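Long-range contacts in 4-alpha-glucanotransferase (Corynebacterium glutamicum, PDB 5B68), which belongs to the amylomaltase family and pairs an N-terminal beta-sandwich domain with a domain of the TIM-barrel type: residues L141-L146 with G158-P163; L191-G196 with E273-N278; N445-V450 with G492-E497. All blocks are in the same frame, centred on the assembly; numbering follows the deposited sequence.

How the contacts relate
Contacts 1 and 3 adjoin, their centres about 13 Å apart, and share the seam between the N-terminal beta-sandwich and the barrel: Trp143 NE1 lies 2.9 Å from Glu497 OE2, a probable hydrogen bond, and Pro163 rests on Leu496. Contact 2 stands apart, about 46 Å from contact 1 and 34 Å from contact 3 between centres. All three are largely buried, contacts 1 and 2 each with one exposed residue (Lys145, Leu191). Their chemistry follows the fold. Contact 1 is paired strands bound by backbone hydrogen bonds, contact 2 uses side chains of 273-278 to bind the loop backbone, and contact 3 joins two helices through leucine packing and a salt bridge.

Contact 1 (L141-L146 with G158-P163); sequences LGWHKL and GLIITP
Leu159 and His144 face each other as a hydrogen-bonded pair in the antiparallel strands 158-162 and 142-146. His144 N reaches Leu159 O at 2.9 Å, and Leu159 N returns to His144 O at 3.0 Å. Leu159 holds CG anti to its backbone N (chi1 176°); its CD2 lies 4.2 Å from Leu146 CG, the two side chains meeting aslant, and Val77 and Ile101 also touch Leu159.

Gly142 and Ile161 form the next hydrogen-bonded pair, beyond the non-hydrogen-bonded pair Trp143-Ile160, with two bonds of 3.1 Å, Gly142 N to Ile161 O and Ile161 N to Gly142 O. On the same face of the sheet as Leu159, Ile161 sets its CG1 3.7 Å from His144 CD2, at the edge of the imidazole and near its plane. That ring is tied on both nitrogens, ND1 to the backbone N of Glu104 and NE2 to the carbonyl of Pro140, which probably fixes its rotation and suits a neutral imidazole.

Leu141, just before the strand, lies across Pro163 at about a right angle, its CD2 3.6 Å from Pro163 N. On the other face Ile160 CG2 makes a CH-pi contact over the six-membered ring of Trp143, 4.0 Å from its centroid, while the indole NE1 bonds to Glu497. Strand 153-162 also pairs in parallel with strand 76-80, and the contact is an antiparallel beta hairpin within the mixed sheet of the N-terminal beta-sandwich domain.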
loop_
_atom_site.group_PDB
_atom_site.type_symbol
_atom_site.label_atom_id
_atom_site.label_comp_id
_atom_site.label_asym_id
_atom_site.label_seq_id
_atom_site.Cartn_x
_atom_site.Cartn_y
_atom_site.Cartn_z
ATOM N N LEU A 141 6.972 -23.753 -0.633
ATOM C CA LEU A 141 6.258 -22.474 -0.738
ATOM C C LEU A 141 5.679 -22.321 -2.108
ATOM O O LEU A 141 6.244 -22.825 -3.042
ATOM C CB LEU A 141 7.222 -21.331 -0.456
ATOM C CG LEU A 141 7.863 -21.294 0.929
ATOM C CD1 LEU A 141 8.702 -20.019 1.051
ATOM C CD2 LEU A 141 6.858 -21.268 2.024
ATOM N N GLY A 142 4.518 -21.681 -2.220
ATOM C CA GLY A 142 4.077 -21.230 -3.530
ATOM C C GLY A 142 2.629 -21.509 -3.782
ATOM O O GLY A 142 1.801 -21.681 -2.858
ATOM N N TRP A 143 2.324 -21.444 -5.075
ATOM C CA TRP A 143 0.975 -21.374 -5.582
ATOM C C TRP A 143 0.605 -22.665 -6.263
ATOM O O TRP A 143 0.845 -22.842 -7.430
ATOM C CB TRP A 143 0.868 -20.191 -6.563
ATOM C CG TRP A 143 1.114 -18.935 -5.858
ATOM C CD1 TRP A 143 2.310 -18.345 -5.636
ATOM C CD2 TRP A 143 0.146 -18.148 -5.184
ATOM N NE1 TRP A 143 2.149 -17.219 -4.882
ATOM C CE2 TRP A 143 0.823 -17.077 -4.590
ATOM C CE3 TRP A 143 -1.231 -18.234 -5.036
ATOM C CZ2 TRP A 143 0.164 -16.101 -3.867
ATOM C CZ3 TRP A 143 -1.877 -17.270 -4.322
ATOM C CH2 TRP A 143 -1.185 -16.219 -3.735
ATOM N N HIS A 144 0.031 -23.557 -5.473
ATOM C CA HIS A 144 -0.382 -24.882 -5.888
ATOM C C HIS A 144 -1.893 -24.997 -6.085
ATOM O O HIS A 144 -2.605 -24.030 -5.960
ATOM C CB HIS A 144 0.112 -25.912 -4.881
ATOM C CG HIS A 144 1.503 -25.654 -4.406
ATOM N ND1 HIS A 144 2.525 -25.335 -5.263
ATOM C CD2 HIS A 144 2.026 -25.600 -3.164
ATOM C CE1 HIS A 144 3.628 -25.139 -4.573
ATOM N NE2 HIS A 144 3.351 -25.287 -3.296
ATOM N N LYS A 145 -2.346 -26.190 -6.442
ATOM C CA LYS A 145 -3.754 -26.447 -6.589
ATOM C C LYS A 145 -4.183 -27.773 -5.986
ATOM O O LYS A 145 -3.461 -28.736 -6.055
ATOM C CB LYS A 145 -4.122 -26.445 -8.060
ATOM C CG LYS A 145 -4.099 -25.077 -8.701
ATOM C CD LYS A 145 -5.044 -25.039 -9.875
ATOM C CE LYS A 145 -4.981 -23.722 -10.613
ATOM N NZ LYS A 145 -5.513 -23.887 -11.987
ATOM N N LEU A 146 -5.387 -27.793 -5.439
ATOM C CA LEU A 146 -6.052 -29.013 -5.075
ATOM C C LEU A 146 -7.049 -29.340 -6.173
ATOM O O LEU A 146 -7.758 -28.496 -6.653
ATOM C CB LEU A 146 -6.772 -28.892 -3.743
ATOM C CG LEU A 146 -5.952 -29.080 -2.483
ATOM C CD1 LEU A 146 -6.628 -28.457 -1.282
ATOM C CD2 LEU A 146 -5.633 -30.541 -2.242
ATOM N N GLY A 158 -7.199 -23.177 -5.115
ATOM C CA GLY A 158 -5.799 -22.882 -4.822
ATOM C C GLY A 158 -5.452 -23.532 -3.503
ATOM O O GLY A 158 -6.292 -23.627 -2.612
ATOM N N LEU A 159 -4.208 -23.940 -3.415
ATOM C CA LEU A 159 -3.532 -24.429 -2.228
ATOM C C LEU A 159 -2.236 -23.648 -2.120
ATOM O O LEU A 159 -1.313 -23.832 -2.954
ATOM C CB LEU A 159 -3.203 -25.931 -2.335
ATOM C CG LEU A 159 -2.399 -26.536 -1.163
ATOM C CD1 LEU A 159 -3.052 -26.367 0.192
ATOM C CD2 LEU A 159 -2.084 -28.013 -1.356
ATOM N N ILE A 160 -2.176 -22.746 -1.145
ATOM C CA ILE A 160 -1.162 -21.740 -1.108
ATOM C C ILE A 160 -0.368 -21.942 0.168
ATOM O O ILE A 160 -0.932 -21.904 1.248
ATOM C CB ILE A 160 -1.826 -20.368 -1.121
ATOM C CG1 ILE A 160 -2.699 -20.215 -2.406
ATOM C CG2 ILE A 160 -0.763 -19.291 -1.097
ATOM C CD1 ILE A 160 -3.855 -19.313 -2.193
ATOM N N ILE A 161 0.910 -22.136 0.029
ATOM C CA ILE A 161 1.769 -22.484 1.142
ATOM C C ILE A 161 2.724 -21.289 1.453
ATOM O O ILE A 161 3.447 -20.771 0.570
ATOM C CB ILE A 161 2.573 -23.734 0.783
ATOM C CG1 ILE A 161 1.639 -24.925 0.413
ATOM C CG2 ILE A 161 3.491 -24.101 1.915
ATOM C CD1 ILE A 161 0.670 -25.342 1.527
ATOM N N THR A 162 2.676 -20.836 2.693
ATOM C CA THR A 162 3.224 -19.544 3.042
ATOM C C THR A 162 4.333 -19.722 4.078
ATOM O O THR A 162 4.385 -20.724 4.791
ATOM C CB THR A 162 2.153 -18.630 3.568
ATOM O OG1 THR A 162 1.728 -19.058 4.856
ATOM C CG2 THR A 162 0.955 -18.478 2.613
ATOM N N PRO A 163 5.311 -18.804 4.074
ATOM C CA PRO A 163 6.439 -19.001 5.008
ATOM C C PRO A 163 6.131 -18.635 6.448
ATOM O O PRO A 163 5.414 -17.662 6.728
ATOM C CB PRO A 163 7.542 -18.121 4.407
ATOM C CG PRO A 163 6.767 -17.006 3.792
ATOM C CD PRO A 163 5.552 -17.653 3.180
#

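Contact 2 (L191-G196 with E273-N278); sequences LSWGMG and EFRERN
An inverse gamma turn centred on Trp193, in the loop after strand 177-182, is clasped by Asn278, at the end of segment 273-278, which includes the last residues of helix 261-277. The amide of Asn278 spans both ends of the turn. Its ND2 gives a hydrogen bond to Ser192 O at 2.8 Å, with the acceptor close to the amide plane, and its OD1 takes a weak one from Gly194 N at 3.0 Å. Within the turn, Gly194 N also makes a weak bond to Ser192 O, and Gly194 has a positive phi (81°), a conformation glycine adopts with ease.

Arg275 reaches over Leu191, the residue before the turn. Its chain is extended from CG to NE; the guanidinium lies beside Leu191, with the two side chains pointing the same way. NE bonds to Leu191 O at 3.1 Å from above the carbonyl plane (38° out of it), and Leu191 CD2 sits 3.8 Å over the centre of the guanidinium. A water lying at the guanidinium edge closes a second route: it accepts from Arg275 NH2 at 2.8 Å and donates to Leu191 O at 2.9 Å.

In the TIM-barrel domain, strand 177-182 belongs to the eight-stranded parallel sheet, and the contact joins the loop that leads from it to helix 198-209 to the end of helix 261-277. Glu251 takes both Arg275 NH2, in a salt bridge, and Trp193 NE1. Phe274 points toward the loop and brings its CB to 3.5 Å from Trp193 C. The Phe274 ring is nearly parallel to the indole (19°) but slid aside with little overlap, Trp193 CE3 meeting Phe274 CD2 at 3.8 Å. Beyond, Val289 and Ala292 of helix 286-301 pack on Phe274.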
loop_
_atom_site.group_PDB
_atom_site.type_symbol
_atom_site.label_atom_id
_atom_site.label_comp_id
_atom_site.label_asym_id
_atom_site.label_seq_id
_atom_site.Cartn_x
_atom_site.Cartn_y
_atom_site.Cartn_z
ATOM N N LEU A 191 17.272 17.676 -15.192
ATOM C CA LEU A 191 16.537 17.155 -16.330
ATOM C C LEU A 191 15.065 16.717 -16.129
ATOM O O LEU A 191 14.389 16.498 -17.090
ATOM C CB LEU A 191 17.340 16.046 -17.001
ATOM C CG LEU A 191 18.775 16.394 -17.395
ATOM C CD1 LEU A 191 19.557 15.169 -17.815
ATOM C CD2 LEU A 191 18.814 17.448 -18.482
ATOM N N SER A 192 14.575 16.601 -14.904
ATOM C CA SER A 192 13.183 16.223 -14.678
ATOM C C SER A 192 12.232 17.165 -15.454
ATOM O O SER A 192 12.469 18.382 -15.547
ATOM C CB SER A 192 12.801 16.306 -13.221
ATOM O OG SER A 192 13.764 15.630 -12.396
ATOM N N TRP A 193 11.103 16.618 -15.899
ATOM C CA TRP A 193 10.011 17.458 -16.433
ATOM C C TRP A 193 9.146 18.042 -15.368
ATOM O O TRP A 193 7.945 17.710 -15.236
ATOM C CB TRP A 193 9.189 16.677 -17.478
ATOM C CG TRP A 193 9.896 16.395 -18.747
ATOM C CD1 TRP A 193 11.255 16.241 -18.962
ATOM C CD2 TRP A 193 9.280 16.184 -20.031
ATOM N NE1 TRP A 193 11.488 15.944 -20.266
ATOM C CE2 TRP A 193 10.300 15.912 -20.943
ATOM C CE3 TRP A 193 7.956 16.166 -20.474
ATOM C CZ2 TRP A 193 10.050 15.636 -22.291
ATOM C CZ3 TRP A 193 7.720 15.895 -21.845
ATOM C CH2 TRP A 193 8.765 15.628 -22.700
ATOM N N GLY A 194 9.734 18.875 -14.499
ATOM C CA GLY A 194 8.908 19.500 -13.498
ATOM C C GLY A 194 8.604 18.636 -12.292
ATOM O O GLY A 194 8.100 19.115 -11.303
ATOM N N MET A 195 8.803 17.339 -12.409
ATOM C CA MET A 195 8.465 16.459 -11.315
ATOM C C MET A 195 9.354 15.235 -11.408
ATOM O O MET A 195 9.823 14.902 -12.468
ATOM C CB MET A 195 6.974 16.108 -11.353
ATOM C CG MET A 195 6.613 14.844 -12.100
ATOM S SD MET A 195 4.862 14.421 -12.190
ATOM C CE MET A 195 4.669 13.130 -10.982
ATOM N N GLY A 196 9.586 14.575 -10.293
ATOM C CA GLY A 196 10.551 13.451 -10.330
ATOM C C GLY A 196 10.015 12.274 -11.136
ATOM O O GLY A 196 8.764 12.063 -11.187
ATOM N N GLU A 273 10.877 23.884 -20.963
ATOM C CA GLU A 273 9.868 24.627 -20.175
ATOM C C GLU A 273 9.527 23.959 -18.838
ATOM O O GLU A 273 9.233 24.669 -17.799
ATOM C CB GLU A 273 8.549 24.898 -20.945
ATOM C CG GLU A 273 7.405 25.360 -19.992
ATOM C CD GLU A 273 6.106 25.784 -20.676
ATOM O OE1 GLU A 273 5.027 25.548 -20.060
ATOM O OE2 GLU A 273 6.165 26.356 -21.800
ATOM N N PHE A 274 9.449 22.609 -18.842
ATOM C CA PHE A 274 9.048 21.922 -17.603
ATOM C C PHE A 274 10.262 22.015 -16.670
ATOM O O PHE A 274 10.105 22.224 -15.464
ATOM C CB PHE A 274 8.576 20.462 -17.862
ATOM C CG PHE A 274 7.227 20.399 -18.542
ATOM C CD1 PHE A 274 6.107 21.016 -17.968
ATOM C CD2 PHE A 274 7.090 19.771 -19.776
ATOM C CE1 PHE A 274 4.865 21.003 -18.625
ATOM C CE2 PHE A 274 5.872 19.762 -20.430
ATOM C CZ PHE A 274 4.772 20.392 -19.870
ATOM N N ARG A 275 11.446 21.895 -17.248
ATOM C CA ARG A 275 12.704 21.962 -16.483
ATOM C C ARG A 275 12.913 23.295 -15.720
ATOM O O ARG A 275 13.509 23.317 -14.668
ATOM C CB ARG A 275 13.878 21.754 -17.431
ATOM C CG ARG A 275 14.001 20.314 -17.848
ATOM C CD ARG A 275 15.020 20.069 -18.927
ATOM N NE ARG A 275 14.987 18.643 -19.259
ATOM C CZ ARG A 275 15.546 18.067 -20.308
ATOM N NH1 ARG A 275 16.250 18.761 -21.208
ATOM N NH2 ARG A 275 15.426 16.761 -20.448
ATOM N N GLU A 276 12.421 24.401 -16.246
ATOM C CA GLU A 276 12.438 25.645 -15.494
ATOM C C GLU A 276 11.697 25.519 -14.147
ATOM O O GLU A 276 12.094 26.113 -13.129
ATOM C CB GLU A 276 11.787 26.790 -16.339
ATOM C CG GLU A 276 12.649 27.251 -17.514
ATOM C CD GLU A 276 14.008 27.849 -17.089
ATOM O OE1 GLU A 276 14.093 28.540 -16.027
ATOM O OE2 GLU A 276 15.010 27.623 -17.815
ATOM N N ARG A 277 10.599 24.742 -14.114
ATOM C CA ARG A 277 9.850 24.539 -12.894
ATOM C C ARG A 277 10.716 23.902 -11.798
ATOM O O ARG A 277 10.536 24.206 -10.634
ATOM C CB ARG A 277 8.580 23.689 -13.124
ATOM C CG ARG A 277 7.697 24.248 -14.251
ATOM C CD ARG A 277 6.331 23.601 -14.188
ATOM N NE ARG A 277 5.582 23.953 -15.388
ATOM C CZ ARG A 277 4.490 23.313 -15.814
ATOM N NH1 ARG A 277 3.963 22.278 -15.132
ATOM N NH2 ARG A 277 3.913 23.733 -16.945
ATOM N N ASN A 278 11.690 23.128 -12.222
ATOM C CA ASN A 278 12.565 22.417 -11.302
ATOM C C ASN A 278 13.330 23.352 -10.385
ATOM O O ASN A 278 13.745 22.925 -9.331
ATOM C CB ASN A 278 13.638 21.628 -12.026
ATOM C CG ASN A 278 13.068 20.544 -12.975
ATOM O OD1 ASN A 278 11.895 20.235 -12.961
ATOM N ND2 ASN A 278 13.911 20.004 -13.792
HETATM O O HOH W 1 14.615 14.480 -19.108
#

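Contact 3 (N445-V450 with G492-E497); sequences NLLRTV and GILALE. With SO4 (sulfate ion), chain F.
Arg448 grips the carboxylate of Glu497 side-on with two nitrogens, one to each oxygen. NE gives a nearly straight hydrogen bond to Glu497 OE1 at 2.8 Å, and Arg448 NH2 one to Glu497 OE2 at 2.7 Å. Both oxygens lie close to the guanidinium plane; OE2 is met on its syn lone pair, OE1 on its syn side but out of the carboxylate plane. The two flat groups are turned 29° apart. The Arg448 chain leaves with CG anti to its backbone N and bends at chi3 (-60°), which swings NE toward the acid, while Glu497 bends at chi2 to place its CD opposite.

Behind this salt bridge the two helices are packed by Leu447, which points at the other helix. Its CD1 rests 3.8 Å from Leu494 CA and 4.0 Å from Ile493 CG2, and its CD2 meets Leu494 CD1 at 3.8 Å, the Leu447 side chain crossing both at about a right angle. Leu447 CB also lies 4.1 Å from Glu497 CB, next to the salt bridge.

Further out, OE2 of Glu497 has a second donor in Trp143 of the beta-sandwich domain. On the far side of the arginine, Arg448 NH1 makes a weak 3.5 Å bond to sulfate O3, an ion probably left by crystallisation and also held by Arg452. Leu387 of strand 382-387 touches Leu447. Helix 441-452 leads into strand 456-459 and helix 487-500 into the adjacent strand 504-507; two such helices, inclined at 33° between their short segments, are neighbours on the outside of a TIM barrel.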
loop_
_atom_site.group_PDB
_atom_site.type_symbol
_atom_site.label_atom_id
_atom_site.label_comp_id
_atom_site.label_asym_id
_atom_site.label_seq_id
_atom_site.Cartn_x
_atom_site.Cartn_y
_atom_site.Cartn_z
ATOM N N ASN A 445 -1.171 -10.963 -7.490
ATOM C CA ASN A 445 -0.639 -10.315 -8.674
ATOM C C ASN A 445 -0.238 -8.853 -8.378
ATOM O O ASN A 445 0.827 -8.405 -8.885
ATOM C CB ASN A 445 -1.658 -10.390 -9.805
ATOM C CG ASN A 445 -1.769 -11.806 -10.388
ATOM O OD1 ASN A 445 -1.012 -12.688 -10.057
ATOM N ND2 ASN A 445 -2.690 -11.976 -11.287
ATOM N N LEU A 446 -1.034 -8.132 -7.585
ATOM C CA LEU A 446 -0.650 -6.760 -7.244
ATOM C C LEU A 446 0.652 -6.775 -6.398
ATOM O O LEU A 446 1.604 -6.014 -6.685
ATOM C CB LEU A 446 -1.767 -5.984 -6.643
ATOM C CG LEU A 446 -2.109 -6.175 -5.179
ATOM C CD1 LEU A 446 -1.259 -5.338 -4.222
ATOM C CD2 LEU A 446 -3.544 -5.888 -4.998
ATOM N N LEU A 447 0.741 -7.713 -5.447
ATOM C CA LEU A 447 1.930 -7.813 -4.651
ATOM C C LEU A 447 3.165 -8.154 -5.463
ATOM O O LEU A 447 4.290 -7.599 -5.241
ATOM C CB LEU A 447 1.762 -8.819 -3.493
ATOM C CG LEU A 447 0.820 -8.469 -2.370
ATOM C CD1 LEU A 447 0.483 -9.664 -1.466
ATOM C CD2 LEU A 447 1.449 -7.333 -1.555
ATOM N N ARG A 448 3.036 -9.149 -6.335
ATOM C CA ARG A 448 4.171 -9.531 -7.087
ATOM C C ARG A 448 4.720 -8.349 -7.968
ATOM O O ARG A 448 5.911 -8.196 -8.114
ATOM C CB ARG A 448 3.814 -10.714 -7.984
ATOM C CG ARG A 448 4.968 -11.222 -8.747
ATOM C CD ARG A 448 4.758 -12.625 -9.178
ATOM N NE ARG A 448 4.568 -13.543 -8.065
ATOM C CZ ARG A 448 4.447 -14.848 -8.214
ATOM N NH1 ARG A 448 4.500 -15.377 -9.437
ATOM N NH2 ARG A 448 4.257 -15.650 -7.164
ATOM N N THR A 449 3.841 -7.545 -8.536
ATOM C CA THR A 449 4.262 -6.378 -9.309
ATOM C C THR A 449 4.921 -5.291 -8.410
ATOM O O THR A 449 6.012 -4.798 -8.727
ATOM C CB THR A 449 3.123 -5.825 -10.113
ATOM O OG1 THR A 449 2.704 -6.842 -11.050
ATOM C CG2 THR A 449 3.563 -4.588 -10.867
ATOM N N VAL A 450 4.329 -5.036 -7.264
ATOM C CA VAL A 450 4.851 -4.058 -6.303
ATOM C C VAL A 450 6.246 -4.442 -5.857
ATOM O O VAL A 450 7.131 -3.598 -5.777
ATOM C CB VAL A 450 3.901 -3.772 -5.096
ATOM C CG1 VAL A 450 4.541 -2.831 -4.105
ATOM C CG2 VAL A 450 2.598 -3.195 -5.543
ATOM N N GLY A 492 -0.447 -14.168 5.174
ATOM C CA GLY A 492 0.399 -15.289 4.677
ATOM C C GLY A 492 0.871 -15.065 3.248
ATOM O O GLY A 492 2.026 -15.342 2.917
ATOM N N ILE A 493 -0.008 -14.563 2.425
ATOM C CA ILE A 493 0.361 -14.273 1.051
ATOM C C ILE A 493 1.296 -13.058 0.949
ATOM O O ILE A 493 2.152 -13.047 0.129
ATOM C CB ILE A 493 -0.904 -14.144 0.193
ATOM C CG1 ILE A 493 -1.562 -15.544 0.016
ATOM C CG2 ILE A 493 -0.606 -13.524 -1.193
ATOM C CD1 ILE A 493 -3.022 -15.478 -0.453
ATOM N N LEU A 494 1.100 -12.015 1.750
ATOM C CA LEU A 494 2.032 -10.949 1.790
ATOM C C LEU A 494 3.426 -11.487 2.150
ATOM O O LEU A 494 4.434 -11.154 1.504
ATOM C CB LEU A 494 1.554 -9.884 2.790
ATOM C CG LEU A 494 2.526 -8.795 3.171
ATOM C CD1 LEU A 494 2.864 -7.974 1.954
ATOM C CD2 LEU A 494 1.897 -7.919 4.232
ATOM N N ALA A 495 3.505 -12.340 3.159
ATOM C CA ALA A 495 4.792 -12.907 3.571
ATOM C C ALA A 495 5.405 -13.782 2.465
ATOM O O ALA A 495 6.634 -13.689 2.222
ATOM C CB ALA A 495 4.693 -13.684 4.867
ATOM N N LEU A 496 4.551 -14.532 1.786
ATOM C CA LEU A 496 4.991 -15.384 0.701
ATOM C C LEU A 496 5.582 -14.558 -0.430
ATOM O O LEU A 496 6.706 -14.833 -0.835
ATOM C CB LEU A 496 3.877 -16.263 0.183
ATOM C CG LEU A 496 4.134 -17.123 -1.077
ATOM C CD1 LEU A 496 5.314 -18.054 -0.943
ATOM C CD2 LEU A 496 2.851 -17.889 -1.378
ATOM N N GLU A 497 4.830 -13.612 -0.939
ATOM C CA GLU A 497 5.344 -12.788 -2.027
ATOM C C GLU A 497 6.638 -12.010 -1.682
ATOM O O GLU A 497 7.588 -11.926 -2.502
ATOM C CB GLU A 497 4.251 -11.946 -2.594
ATOM C CG GLU A 497 3.230 -12.731 -3.419
ATOM C CD GLU A 497 3.842 -13.445 -4.584
ATOM O OE1 GLU A 497 4.567 -12.807 -5.408
ATOM O OE2 GLU A 497 3.602 -14.682 -4.707
HETATM S S SO4 F . 7.231 -14.387 -12.474
HETATM O O1 SO4 F . 6.984 -15.182 -13.706
HETATM O O2 SO4 F . 7.671 -15.261 -11.376
HETATM O O3 SO4 F . 5.936 -13.696 -12.139
HETATM O O4 SO4 F . 8.370 -13.515 -12.729
#